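Local coordinates for 6-phospho-beta-d glycosidase (Streptococcus pyogenes, PDB 5FOO), which probably hydrolyses 6-phospho-beta-glucosides as a family 1 glycoside hydrolase, and is held here with the phosphorylated probe 6-phosphocyclophellitol, at residues A13-G16 and P17-E20; A51-A54 and Y55-E59; F23-Q26 and H27-F31; N426-K429 and N430-G433. The protein carries 1 engineered substitution. All coordinates share one frame; numbering follows the deposited sequence.

All four contacts are local turns or caps in loops and helix starts of the beta-alpha barrel. Contact 1 is wholly buried, lies just beyond strand 9-13 and carries serine, glutamine and ligand hydroxyl bonds; contact 4, partly buried beyond strand 410-416, meets the phosphate of the same ligand. Contacts 2 and 3 lie farther out, each about 20 Å from the chain centre by its own centre: a carboxylate meets histidine and glutamine in contact 2, and histidine and arginine surround a phosphate ion in contact 3. Contacts 1 and 2 touch through their backbones, Phe-23 joins contact 3 to contact 2, and Tyr-428 of contact 4 reaches Ser-52 of contact 2.

Contact 1 of 4, residues A13-G16 and P17-E20; sequences ATSG and PQSE. With JAZ (6-phosphocyclophellitol), chain G.
Ser-15 and Gln-18 face each other across a single turn, where Glu-20 N binds Gly-16 O at 2.9 Å while Gln-18 N and Ser-19 N send only weak bonds to Ser-15 O. A side chain holds that last carbonyl more firmly: Ser-19 OG donates to Ser-15 O over 2.7 Å, arriving from above the carbonyl plane. Its first torsion (62°) sets OG between the backbone N and the carbonyl carbon, which turns the hydroxyl back over the preceding turn, and Ser-19 CB comes to lie 3.5 Å from Thr-14 OG1. Ser-15 is the N-cap of helix 16-19, its OG accepting a weak bond from Gln-18 N. That hydroxyl spends its own proton on Gln-18 OE1, 2.8 Å from Ser-15 OG, in the amide plane and on a lone pair. The helix follows the first strand of the (beta/alpha)8 barrel, and the Ser-15 OG bond helps to set the amide of Gln-18, a ligand-pocket residue. The amide is gripped at both ends: Gln-18 OE1 also receives O16 of 6-phosphocyclophellitol at 2.8 Å, and Gln-18 NE2 gives to its O15 at 3.0 Å, weakly to O16, and to Trp-422 O. These two ligand oxygens correspond to the 3- and 4-hydroxyls of a glucoside. The extended Glu-20 chain runs past Gly-16, with Glu-20 OE2 3.3 Å from Gly-16 CA, and its carboxylate is held by Tyr-99, Gln-78 and Arg-81.

Contact 2 of 4, residues A51-A54 and Y55-E59; sequences ASDA and YHQIE
Asp-53 carries the contact, reaching forward to His-56 and Gln-57 in the first turn of helix 54-67. Asp-53 CB stands beside the Gln-57 amide, 4.0 Å from Gln-57 NE2. With CG anti to the backbone N (chi1 -166°), the carboxylate swings over the turn, and CG lies near ND1 and CB of His-56. From there the two oxygens part company. Asp-53 OD1 accepts from His-56 ND1 in a short bond of 2.6 Å, using its syn lone pair; the bond is nearly straight at 167°, and OD1 sits in the plane of the imidazole although the carboxylate itself is turned by 54° against that ring. Asp-53 OD2 is met on its anti side by Gln-57 NE2 at 3.1 Å, the amide standing steeply to the carboxylate. Gln-57 NE2 has a stronger partner in Gln-442 O, so the amide joins the carboxylate to another loop. Tyr-55 CD2 lies 3.8 Å over one face of the His-56 ring, and Phe-23 meets that ring edge to face. Behind the side chains, Gln-57 N binds Asp-53 O at 2.9 Å. A negative charge here probably interacts favourably with the helix N-terminus. Asp-53 occupies the N-cap position yet makes no capping bond, and its histidine-carboxylate pair belongs to the start of the barrel helix that connects strands 9-13 and 72-76.

Contact 3 of 4, residues F23-Q26 and H27-F31; sequences FAKQ and HRNLF. With PO4 (phosphate ion), chain M.
Gln-26 and His-27 lie side by side and point the same way, with the amide stacked on the imidazole at 18° between planes. Gln-26 CG makes a CH-pi contact over one face, 3.9 Å from the centroid of the His-27 ring. The extended glutamine chain, with CG anti to the backbone N (chi1 -179°), carries the amide out over the ring. At the ring's edge, His-27 ND1 donates to O3 of a phosphate ion at 2.9 Å. Arg-28 completes the grip: its backbone N meets phosphate O4 at 2.8 Å, NE binds the same oxygen, and Arg-28 NH2 reaches phosphate O1 at 3.2 Å. Bent at chi3 (-62°), the arginine brings its guanidinium edge round the anion, which probably came from the crystallisation liquor. This phosphate site belongs to the loop joining helix 16-19 to helix 30-37, part of the long excursion after the first barrel strand. A second shell fixes the groups: His-27 NE2 bonds Asp-84 O, Gln-26 binds Asn-92 and Asp-84, and Glu-36 pairs with Arg-28 NH1. With both ring nitrogens bonded to oxygens, the imidazole may well be protonated. On the other side of the backbone, a water donates to Lys-25 O at 2.8 Å and to His-27 O as well. Lys-25 NZ approaches Asn-29 ND2 without bonding it, both being donors; Gln-78 OE1 receives both, and Asp-32 forms a salt bridge with the lysine. Asn-29 is the N-cap of helix 30-37: its side chain caps a backbone N just beyond Phe-31, and Asp-32 OD2 in return accepts from Asn-29 N.

Contact 4 of 4, residues N426-K429 and N430-G433; sequences NAYK and NRYG. With JAZ (6-phosphocyclophellitol), chain G.
The carbonyl oxygen of Tyr-428 is gripped from two directions. Arg-431 NE donates to Tyr-428 O over 3.0 Å, in the carbonyl plane and on a lone pair. A water donates to Tyr-428 O at 3.1 Å and accepts from Arg-431 NH2, so it bridges the carbonyl to the edge of the guanidinium. A bend at chi2 (-60°) folds the arginine back to this carbonyl, and Tyr-428 CD1 stands 4.0 Å over the centre of the guanidinium face, the ring turned by 67° against it. Asp-420 then forms a salt bridge with Arg-431 NH1, which also bonds Asn-437 O, so several groups fix the rotation of the planar head. The carbonyl itself is presented by a type II' beta turn from Asn-426 to Lys-429, closed by Lys-429 N on Asn-426 O at 2.8 Å. Just after the turn, Asn-430 N gives to a second water, 2.8 Å away. Beside it the Lys-429 and Asn-430 chains run in the same direction, with Lys-429 CD 3.9 Å from Asn-430 OD1, while Asn-430 ND2 is buried without a polar partner. Farther along, Tyr-432 OH points at O13 of the 6-phosphocyclophellitol phosphate, probably as a donor, though the 2.4 Å between Tyr-432 OH and O13 is too short to be taken at face value. The loop lies between the last barrel strand, 410-416, whose Trp-416 meets the Tyr-432 ring edge to face, and strand 435-437; Tyr-428 OH crosses from it to Ser-52, just ahead of helix 54-67.

Contact 1 of 4, residues A13-G16 and P17-E20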
loop_
_atom_site.group_PDB
_atom_site.type_symbol
_atom_site.label_atom_id
_atom_site.label_comp_id
_atom_site.label_asym_id
_atom_site.label_seq_id
_atom_site.Cartn_x
_atom_site.Cartn_y
_atom_site.Cartn_z
ATOM N N ALA A 13 -5.325 1.767 -8.094
ATOM C CA ALA A 13 -5.398 1.236 -6.789
ATOM C C ALA A 13 -6.169 2.183 -5.816
ATOM O O ALA A 13 -6.042 3.420 -5.870
ATOM C CB ALA A 13 -3.999 1.044 -6.283
ATOM N N THR A 14 -6.895 1.530 -4.904
ATOM C CA THR A 14 -7.622 2.100 -3.776
ATOM C C THR A 14 -7.591 1.051 -2.637
ATOM O O THR A 14 -6.848 0.056 -2.726
ATOM C CB THR A 14 -9.034 2.560 -4.208
ATOM O OG1 THR A 14 -9.643 3.320 -3.185
ATOM C CG2 THR A 14 -9.968 1.395 -4.594
ATOM N N SER A 15 -8.349 1.311 -1.578
ATOM C CA SER A 15 -8.523 0.388 -0.487
ATOM C C SER A 15 -9.980 0.435 -0.011
ATOM O O SER A 15 -10.709 1.386 -0.299
ATOM C CB SER A 15 -7.566 0.754 0.638
ATOM O OG SER A 15 -7.959 1.941 1.260
ATOM N N GLY A 16 -10.431 -0.604 0.668
ATOM C CA GLY A 16 -11.799 -0.649 1.238
ATOM C C GLY A 16 -12.084 0.593 2.134
ATOM O O GLY A 16 -13.108 1.279 1.971
ATOM N N PRO A 17 -11.182 0.883 3.076
ATOM C CA PRO A 17 -11.435 1.992 3.993
ATOM C C PRO A 17 -11.494 3.368 3.307
ATOM O O PRO A 17 -12.251 4.229 3.741
ATOM C CB PRO A 17 -10.268 1.902 4.984
ATOM C CG PRO A 17 -9.815 0.485 4.925
ATOM C CD PRO A 17 -10.008 0.094 3.480
ATOM N N GLN A 18 -10.726 3.579 2.248
ATOM C CA GLN A 18 -10.630 4.878 1.640
ATOM C C GLN A 18 -11.735 5.105 0.617
ATOM O O GLN A 18 -11.979 6.246 0.253
ATOM C CB GLN A 18 -9.287 5.050 1.005
ATOM C CG GLN A 18 -8.166 4.966 2.013
ATOM C CD GLN A 18 -6.812 5.069 1.384
ATOM O OE1 GLN A 18 -6.164 4.044 1.086
ATOM N NE2 GLN A 18 -6.324 6.314 1.227
ATOM N N SER A 19 -12.415 4.034 0.156
ATOM C CA SER A 19 -13.385 4.173 -0.880
ATOM C C SER A 19 -14.810 3.816 -0.446
ATOM O O SER A 19 -15.747 4.418 -0.943
ATOM C CB SER A 19 -12.950 3.312 -2.083
ATOM O OG SER A 19 -12.901 1.927 -1.715
ATOM N N GLU A 20 -14.979 2.814 0.424
ATOM C CA GLU A 20 -16.300 2.187 0.604
ATOM C C GLU A 20 -17.329 3.033 1.311
ATOM O O GLU A 20 -18.488 3.104 0.885
ATOM C CB GLU A 20 -16.191 0.890 1.404
ATOM C CG GLU A 20 -15.612 -0.308 0.645
ATOM C CD GLU A 20 -15.289 -1.503 1.532
ATOM O OE1 GLU A 20 -15.794 -1.529 2.707
ATOM O OE2 GLU A 20 -14.579 -2.451 1.049
HETATM C C2 JAZ G . -2.513 6.785 0.391
HETATM C C3 JAZ G . -2.552 5.258 0.166
HETATM C C4 JAZ G . -1.174 4.646 0.393
HETATM C C5 JAZ G . -0.110 5.250 -0.513
HETATM C C6 JAZ G . -0.120 6.760 -0.411
HETATM C C7 JAZ G . -1.514 7.353 -0.610
HETATM C C8 JAZ G . -1.495 8.879 -0.656
HETATM O O9 JAZ G . -1.038 9.335 0.613
HETATM P P10 JAZ G . -1.564 10.727 1.168
HETATM O O11 JAZ G . -0.927 10.836 2.508
HETATM O O12 JAZ G . -3.026 10.840 1.042
HETATM O O13 JAZ G . -1.050 11.741 0.242
HETATM O O14 JAZ G . 0.458 7.162 0.838
HETATM O O15 JAZ G . -3.788 7.374 0.112
HETATM O O16 JAZ G . -3.449 4.731 1.111
HETATM O O17 JAZ G . -1.231 3.241 0.216
#

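Contact 2 of 4, residues A51-A54 and Y55-E59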
loop_
_atom_site.group_PDB
_atom_site.type_symbol
_atom_site.label_atom_id
_atom_site.label_comp_id
_atom_site.label_asym_id
_atom_site.label_seq_id
_atom_site.Cartn_x
_atom_site.Cartn_y
_atom_site.Cartn_z
ATOM N N ALA A 51 -16.929 8.212 2.771
ATOM C CA ALA A 51 -15.774 8.192 1.933
ATOM C C ALA A 51 -16.172 8.441 0.470
ATOM O O ALA A 51 -16.852 9.426 0.208
ATOM C CB ALA A 51 -15.010 6.874 2.134
ATOM N N SER A 52 -15.832 7.556 -0.489
ATOM C CA SER A 52 -16.237 7.815 -1.848
ATOM C C SER A 52 -17.408 6.915 -2.275
ATOM O O SER A 52 -17.583 6.721 -3.431
ATOM C CB SER A 52 -15.038 7.740 -2.816
ATOM O OG SER A 52 -14.276 8.956 -2.718
ATOM N N ASP A 53 -18.183 6.393 -1.333
ATOM C CA ASP A 53 -19.472 5.764 -1.612
ATOM C C ASP A 53 -19.359 4.508 -2.528
ATOM O O ASP A 53 -20.320 4.138 -3.236
ATOM C CB ASP A 53 -20.464 6.804 -2.219
ATOM C CG ASP A 53 -21.920 6.321 -2.233
ATOM O OD1 ASP A 53 -22.259 5.588 -1.241
ATOM O OD2 ASP A 53 -22.695 6.682 -3.232
ATOM N N ALA A 54 -18.206 3.849 -2.494
ATOM C CA ALA A 54 -18.039 2.603 -3.251
ATOM C C ALA A 54 -18.964 1.471 -2.756
ATOM O O ALA A 54 -19.319 0.568 -3.543
ATOM C CB ALA A 54 -16.590 2.165 -3.266
ATOM N N TYR A 55 -19.385 1.502 -1.491
ATOM C CA TYR A 55 -20.397 0.570 -1.062
ATOM C C TYR A 55 -21.595 0.517 -2.071
ATOM O O TYR A 55 -22.074 -0.583 -2.451
ATOM C CB TYR A 55 -20.871 0.790 0.379
ATOM C CG TYR A 55 -21.898 -0.252 0.800
ATOM C CD1 TYR A 55 -21.500 -1.494 1.259
ATOM C CD2 TYR A 55 -23.281 -0.014 0.674
ATOM C CE1 TYR A 55 -22.432 -2.478 1.567
ATOM C CE2 TYR A 55 -24.212 -0.983 1.035
ATOM C CZ TYR A 55 -23.774 -2.219 1.470
ATOM O OH TYR A 55 -24.677 -3.234 1.841
ATOM N N HIS A 56 -22.034 1.706 -2.524
ATOM C CA HIS A 56 -23.134 1.822 -3.443
ATOM C C HIS A 56 -22.689 1.838 -4.899
ATOM O O HIS A 56 -23.341 1.239 -5.734
ATOM C CB HIS A 56 -23.943 3.065 -3.117
ATOM C CG HIS A 56 -24.580 3.042 -1.760
ATOM N ND1 HIS A 56 -24.194 3.887 -0.741
ATOM C CD2 HIS A 56 -25.633 2.341 -1.282
ATOM C CE1 HIS A 56 -24.963 3.670 0.316
ATOM N NE2 HIS A 56 -25.840 2.735 0.017
ATOM N N GLN A 57 -21.574 2.465 -5.213
ATOM C CA GLN A 57 -21.205 2.744 -6.602
ATOM C C GLN A 57 -20.139 1.859 -7.249
ATOM O O GLN A 57 -19.702 2.156 -8.341
ATOM C CB GLN A 57 -20.736 4.209 -6.685
ATOM C CG GLN A 57 -21.858 5.198 -6.369
ATOM C CD GLN A 57 -21.519 6.607 -6.860
ATOM O OE1 GLN A 57 -21.210 6.796 -8.035
ATOM N NE2 GLN A 57 -21.515 7.579 -5.963
ATOM N N ILE A 58 -19.702 0.793 -6.605
ATOM C CA ILE A 58 -18.675 -0.046 -7.180
ATOM C C ILE A 58 -19.012 -0.521 -8.590
ATOM O O ILE A 58 -18.139 -0.467 -9.499
ATOM C CB ILE A 58 -18.219 -1.199 -6.211
ATOM C CG1 ILE A 58 -16.931 -1.840 -6.733
ATOM C CG2 ILE A 58 -19.326 -2.214 -6.045
ATOM C CD1 ILE A 58 -15.757 -0.911 -6.834
ATOM N N GLU A 59 -20.238 -0.956 -8.817
ATOM C CA GLU A 59 -20.608 -1.471 -10.161
ATOM C C GLU A 59 -20.493 -0.369 -11.199
ATOM O O GLU A 59 -19.801 -0.536 -12.197
ATOM C CB GLU A 59 -22.063 -1.972 -10.239
ATOM C CG GLU A 59 -22.333 -3.295 -9.587
ATOM C CD GLU A 59 -22.629 -3.179 -8.110
ATOM O OE1 GLU A 59 -22.527 -2.053 -7.506
ATOM O OE2 GLU A 59 -22.928 -4.261 -7.554
#

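Contact 3 of 4, residues F23-Q26 and H27-F31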
loop_
_atom_site.group_PDB
_atom_site.type_symbol
_atom_site.label_atom_id
_atom_site.label_comp_id
_atom_site.label_asym_id
_atom_site.label_seq_id
_atom_site.Cartn_x
_atom_site.Cartn_y
_atom_site.Cartn_z
ATOM N N PHE A 23 -21.138 2.183 5.404
ATOM C CA PHE A 23 -22.458 1.682 5.153
ATOM C C PHE A 23 -22.455 0.209 5.382
ATOM O O PHE A 23 -21.622 -0.426 4.796
ATOM C CB PHE A 23 -22.848 1.922 3.715
ATOM C CG PHE A 23 -22.841 3.364 3.333
ATOM C CD1 PHE A 23 -23.890 4.177 3.672
ATOM C CD2 PHE A 23 -21.766 3.903 2.594
ATOM C CE1 PHE A 23 -23.882 5.519 3.305
ATOM C CE2 PHE A 23 -21.773 5.230 2.221
ATOM C CZ PHE A 23 -22.828 6.027 2.575
ATOM N N ALA A 24 -23.387 -0.287 6.229
ATOM C CA ALA A 24 -23.536 -1.710 6.621
ATOM C C ALA A 24 -22.280 -2.460 7.113
ATOM O O ALA A 24 -22.181 -3.679 6.934
ATOM C CB ALA A 24 -24.184 -2.502 5.509
ATOM N N LYS A 25 -21.342 -1.753 7.732
ATOM C CA LYS A 25 -20.106 -2.364 8.125
ATOM C C LYS A 25 -20.196 -2.621 9.583
ATOM O O LYS A 25 -20.337 -1.682 10.356
ATOM C CB LYS A 25 -18.867 -1.504 7.759
ATOM C CG LYS A 25 -17.563 -2.291 7.737
ATOM C CD LYS A 25 -16.368 -1.476 7.250
ATOM C CE LYS A 25 -15.925 -0.497 8.331
ATOM N NZ LYS A 25 -14.705 0.297 8.041
ATOM N N GLN A 26 -20.022 -3.876 9.972
ATOM C CA GLN A 26 -20.326 -4.296 11.326
ATOM C C GLN A 26 -19.378 -3.694 12.361
ATOM O O GLN A 26 -19.792 -3.409 13.490
ATOM C CB GLN A 26 -20.320 -5.824 11.397
ATOM C CG GLN A 26 -20.656 -6.397 12.748
ATOM C CD GLN A 26 -20.755 -7.931 12.776
ATOM O OE1 GLN A 26 -20.842 -8.635 11.777
ATOM N NE2 GLN A 26 -20.753 -8.442 13.958
ATOM N N HIS A 27 -18.099 -3.556 12.040
ATOM C CA HIS A 27 -17.131 -3.230 13.086
ATOM C C HIS A 27 -16.406 -2.008 12.653
ATOM O O HIS A 27 -16.352 -1.696 11.460
ATOM C CB HIS A 27 -16.070 -4.369 13.266
ATOM C CG HIS A 27 -16.614 -5.737 13.589
ATOM N ND1 HIS A 27 -16.950 -6.128 14.873
ATOM C CD2 HIS A 27 -16.782 -6.839 12.817
ATOM C CE1 HIS A 27 -17.335 -7.392 14.880
ATOM N NE2 HIS A 27 -17.293 -7.838 13.634
ATOM N N ARG A 28 -15.759 -1.368 13.627
ATOM C CA ARG A 28 -14.824 -0.279 13.377
ATOM C C ARG A 28 -13.392 -0.742 13.197
ATOM O O ARG A 28 -12.885 -1.572 13.974
ATOM C CB ARG A 28 -14.854 0.742 14.536
ATOM C CG ARG A 28 -16.264 1.348 14.743
ATOM C CD ARG A 28 -16.401 2.086 16.071
ATOM N NE ARG A 28 -16.193 1.176 17.178
ATOM C CZ ARG A 28 -16.208 1.514 18.456
ATOM N NH1 ARG A 28 -16.431 2.756 18.867
ATOM N NH2 ARG A 28 -16.008 0.569 19.324
ATOM N N ASN A 29 -12.748 -0.189 12.174
ATOM C CA ASN A 29 -11.333 -0.287 12.081
ATOM C C ASN A 29 -10.635 0.791 12.889
ATOM O O ASN A 29 -11.295 1.615 13.471
ATOM C CB ASN A 29 -10.876 -0.392 10.599
ATOM C CG ASN A 29 -11.066 0.884 9.784
ATOM O OD1 ASN A 29 -10.730 1.977 10.192
ATOM N ND2 ASN A 29 -11.493 0.704 8.559
ATOM N N LEU A 30 -9.306 0.790 12.923
ATOM C CA LEU A 30 -8.591 1.788 13.727
ATOM C C LEU A 30 -8.946 3.167 13.297
ATOM O O LEU A 30 -9.218 4.012 14.168
ATOM C CB LEU A 30 -7.094 1.635 13.677
ATOM C CG LEU A 30 -6.573 0.300 14.149
ATOM C CD1 LEU A 30 -5.063 0.274 14.186
ATOM C CD2 LEU A 30 -7.144 -0.098 15.506
ATOM N N PHE A 31 -8.962 3.433 11.989
ATOM C CA PHE A 31 -9.284 4.812 11.536
ATOM C C PHE A 31 -10.752 5.274 11.777
ATOM O O PHE A 31 -10.979 6.434 12.113
ATOM C CB PHE A 31 -8.897 5.036 10.084
ATOM C CG PHE A 31 -7.507 5.584 9.912
ATOM C CD1 PHE A 31 -7.255 6.940 10.098
ATOM C CD2 PHE A 31 -6.449 4.746 9.522
ATOM C CE1 PHE A 31 -5.970 7.441 9.923
ATOM C CE2 PHE A 31 -5.167 5.229 9.352
ATOM C CZ PHE A 31 -4.907 6.584 9.558
HETATM P P PO4 M . -16.479 -2.814 17.136
HETATM O O1 PO4 M . -15.778 -2.494 18.452
HETATM O O2 PO4 M . -17.959 -3.102 17.235
HETATM O O3 PO4 M . -15.844 -4.187 16.646
HETATM O O4 PO4 M . -16.398 -1.592 16.315
HETATM O O HOH W 1 -18.438 0.303 10.749
#

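Contact 4 of 4, residues N426-K429 and N430-G433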
loop_
_atom_site.group_PDB
_atom_site.type_symbol
_atom_site.label_atom_id
_atom_site.label_comp_id
_atom_site.label_asym_id
_atom_site.label_seq_id
_atom_site.Cartn_x
_atom_site.Cartn_y
_atom_site.Cartn_z
ATOM N N ASN A 426 -5.499 13.329 6.144
ATOM C CA ASN A 426 -5.756 14.368 5.153
ATOM C C ASN A 426 -7.051 14.312 4.406
ATOM O O ASN A 426 -7.343 15.214 3.560
ATOM C CB ASN A 426 -4.598 14.416 4.175
ATOM C CG ASN A 426 -3.307 14.628 4.884
ATOM O OD1 ASN A 426 -2.481 13.754 4.974
ATOM N ND2 ASN A 426 -3.177 15.765 5.471
ATOM N N ALA A 427 -7.837 13.261 4.664
ATOM C CA ALA A 427 -9.163 13.154 4.058
ATOM C C ALA A 427 -9.073 13.559 2.588
ATOM O O ALA A 427 -8.273 12.986 1.905
ATOM C CB ALA A 427 -10.178 13.989 4.843
ATOM N N TYR A 428 -9.815 14.570 2.131
ATOM C CA TYR A 428 -9.870 14.981 0.732
ATOM C C TYR A 428 -9.129 16.275 0.486
ATOM O O TYR A 428 -9.378 16.952 -0.490
ATOM C CB TYR A 428 -11.372 15.125 0.301
ATOM C CG TYR A 428 -12.070 13.770 0.133
ATOM C CD1 TYR A 428 -12.017 13.062 -1.073
ATOM C CD2 TYR A 428 -12.772 13.202 1.192
ATOM C CE1 TYR A 428 -12.626 11.799 -1.203
ATOM C CE2 TYR A 428 -13.397 11.958 1.089
ATOM C CZ TYR A 428 -13.318 11.254 -0.092
ATOM O OH TYR A 428 -13.959 10.037 -0.122
ATOM N N LYS A 429 -8.260 16.683 1.409
ATOM C CA LYS A 429 -7.410 17.839 1.143
ATOM C C LYS A 429 -6.700 17.750 -0.221
ATOM O O LYS A 429 -6.759 18.673 -1.027
ATOM C CB LYS A 429 -6.353 17.928 2.233
ATOM C CG LYS A 429 -5.488 19.162 2.133
ATOM C CD LYS A 429 -4.429 19.115 3.229
ATOM C CE LYS A 429 -3.595 20.393 3.074
ATOM N NZ LYS A 429 -2.615 20.461 4.149
ATOM N N ASN A 430 -6.010 16.649 -0.448
ATOM C CA ASN A 430 -5.289 16.465 -1.686
ATOM C C ASN A 430 -5.938 15.333 -2.497
ATOM O O ASN A 430 -6.197 14.268 -1.950
ATOM C CB ASN A 430 -3.838 16.115 -1.425
ATOM C CG ASN A 430 -3.145 17.098 -0.487
ATOM O OD1 ASN A 430 -2.763 16.739 0.649
ATOM N ND2 ASN A 430 -2.941 18.289 -0.955
ATOM N N ARG A 431 -6.231 15.640 -3.767
ATOM C CA ARG A 431 -6.937 14.757 -4.712
ATOM C C ARG A 431 -5.894 14.086 -5.574
ATOM O O ARG A 431 -5.004 14.754 -6.050
ATOM C CB ARG A 431 -7.921 15.565 -5.556
ATOM C CG ARG A 431 -8.885 16.486 -4.767
ATOM C CD ARG A 431 -9.704 15.644 -3.822
ATOM N NE ARG A 431 -10.773 16.356 -3.128
ATOM C CZ ARG A 431 -12.040 16.367 -3.486
ATOM N NH1 ARG A 431 -12.479 15.734 -4.584
ATOM N NH2 ARG A 431 -12.889 17.042 -2.741
ATOM N N TYR A 432 -5.972 12.763 -5.648
ATOM C CA TYR A 432 -5.111 11.908 -6.491
ATOM C C TYR A 432 -5.813 11.276 -7.733
ATOM O O TYR A 432 -5.181 10.625 -8.517
ATOM C CB TYR A 432 -4.563 10.738 -5.641
ATOM C CG TYR A 432 -3.436 11.071 -4.671
ATOM C CD1 TYR A 432 -3.684 11.584 -3.395
ATOM C CD2 TYR A 432 -2.113 10.834 -5.022
ATOM C CE1 TYR A 432 -2.640 11.866 -2.500
ATOM C CE2 TYR A 432 -1.064 11.101 -4.140
ATOM C CZ TYR A 432 -1.325 11.629 -2.872
ATOM O OH TYR A 432 -0.238 11.891 -2.039
ATOM N N GLY A 433 -7.112 11.471 -7.908
ATOM C CA GLY A 433 -7.869 10.709 -8.872
ATOM C C GLY A 433 -7.540 11.047 -10.297
ATOM O O GLY A 433 -7.194 12.221 -10.644
HETATM C C2 JAZ G . -2.513 6.785 0.391
HETATM C C3 JAZ G . -2.552 5.258 0.166
HETATM C C4 JAZ G . -1.174 4.646 0.393
HETATM C C5 JAZ G . -0.110 5.250 -0.513
HETATM C C6 JAZ G . -0.120 6.760 -0.411
HETATM C C7 JAZ G . -1.514 7.353 -0.610
HETATM C C8 JAZ G . -1.495 8.879 -0.656
HETATM O O9 JAZ G . -1.038 9.335 0.613
HETATM P P10 JAZ G . -1.564 10.727 1.168
HETATM O O11 JAZ G . -0.927 10.836 2.508
HETATM O O12 JAZ G . -3.026 10.840 1.042
HETATM O O13 JAZ G . -1.050 11.741 0.242
HETATM O O14 JAZ G . 0.458 7.162 0.838
HETATM O O15 JAZ G . -3.788 7.374 0.112
HETATM O O16 JAZ G . -3.449 4.731 1.111
HETATM O O17 JAZ G . -1.231 3.241 0.216
HETATM O O HOH W 2 -5.975 14.195 0.889
HETATM O O HOH W 3 -11.834 18.914 -0.522
#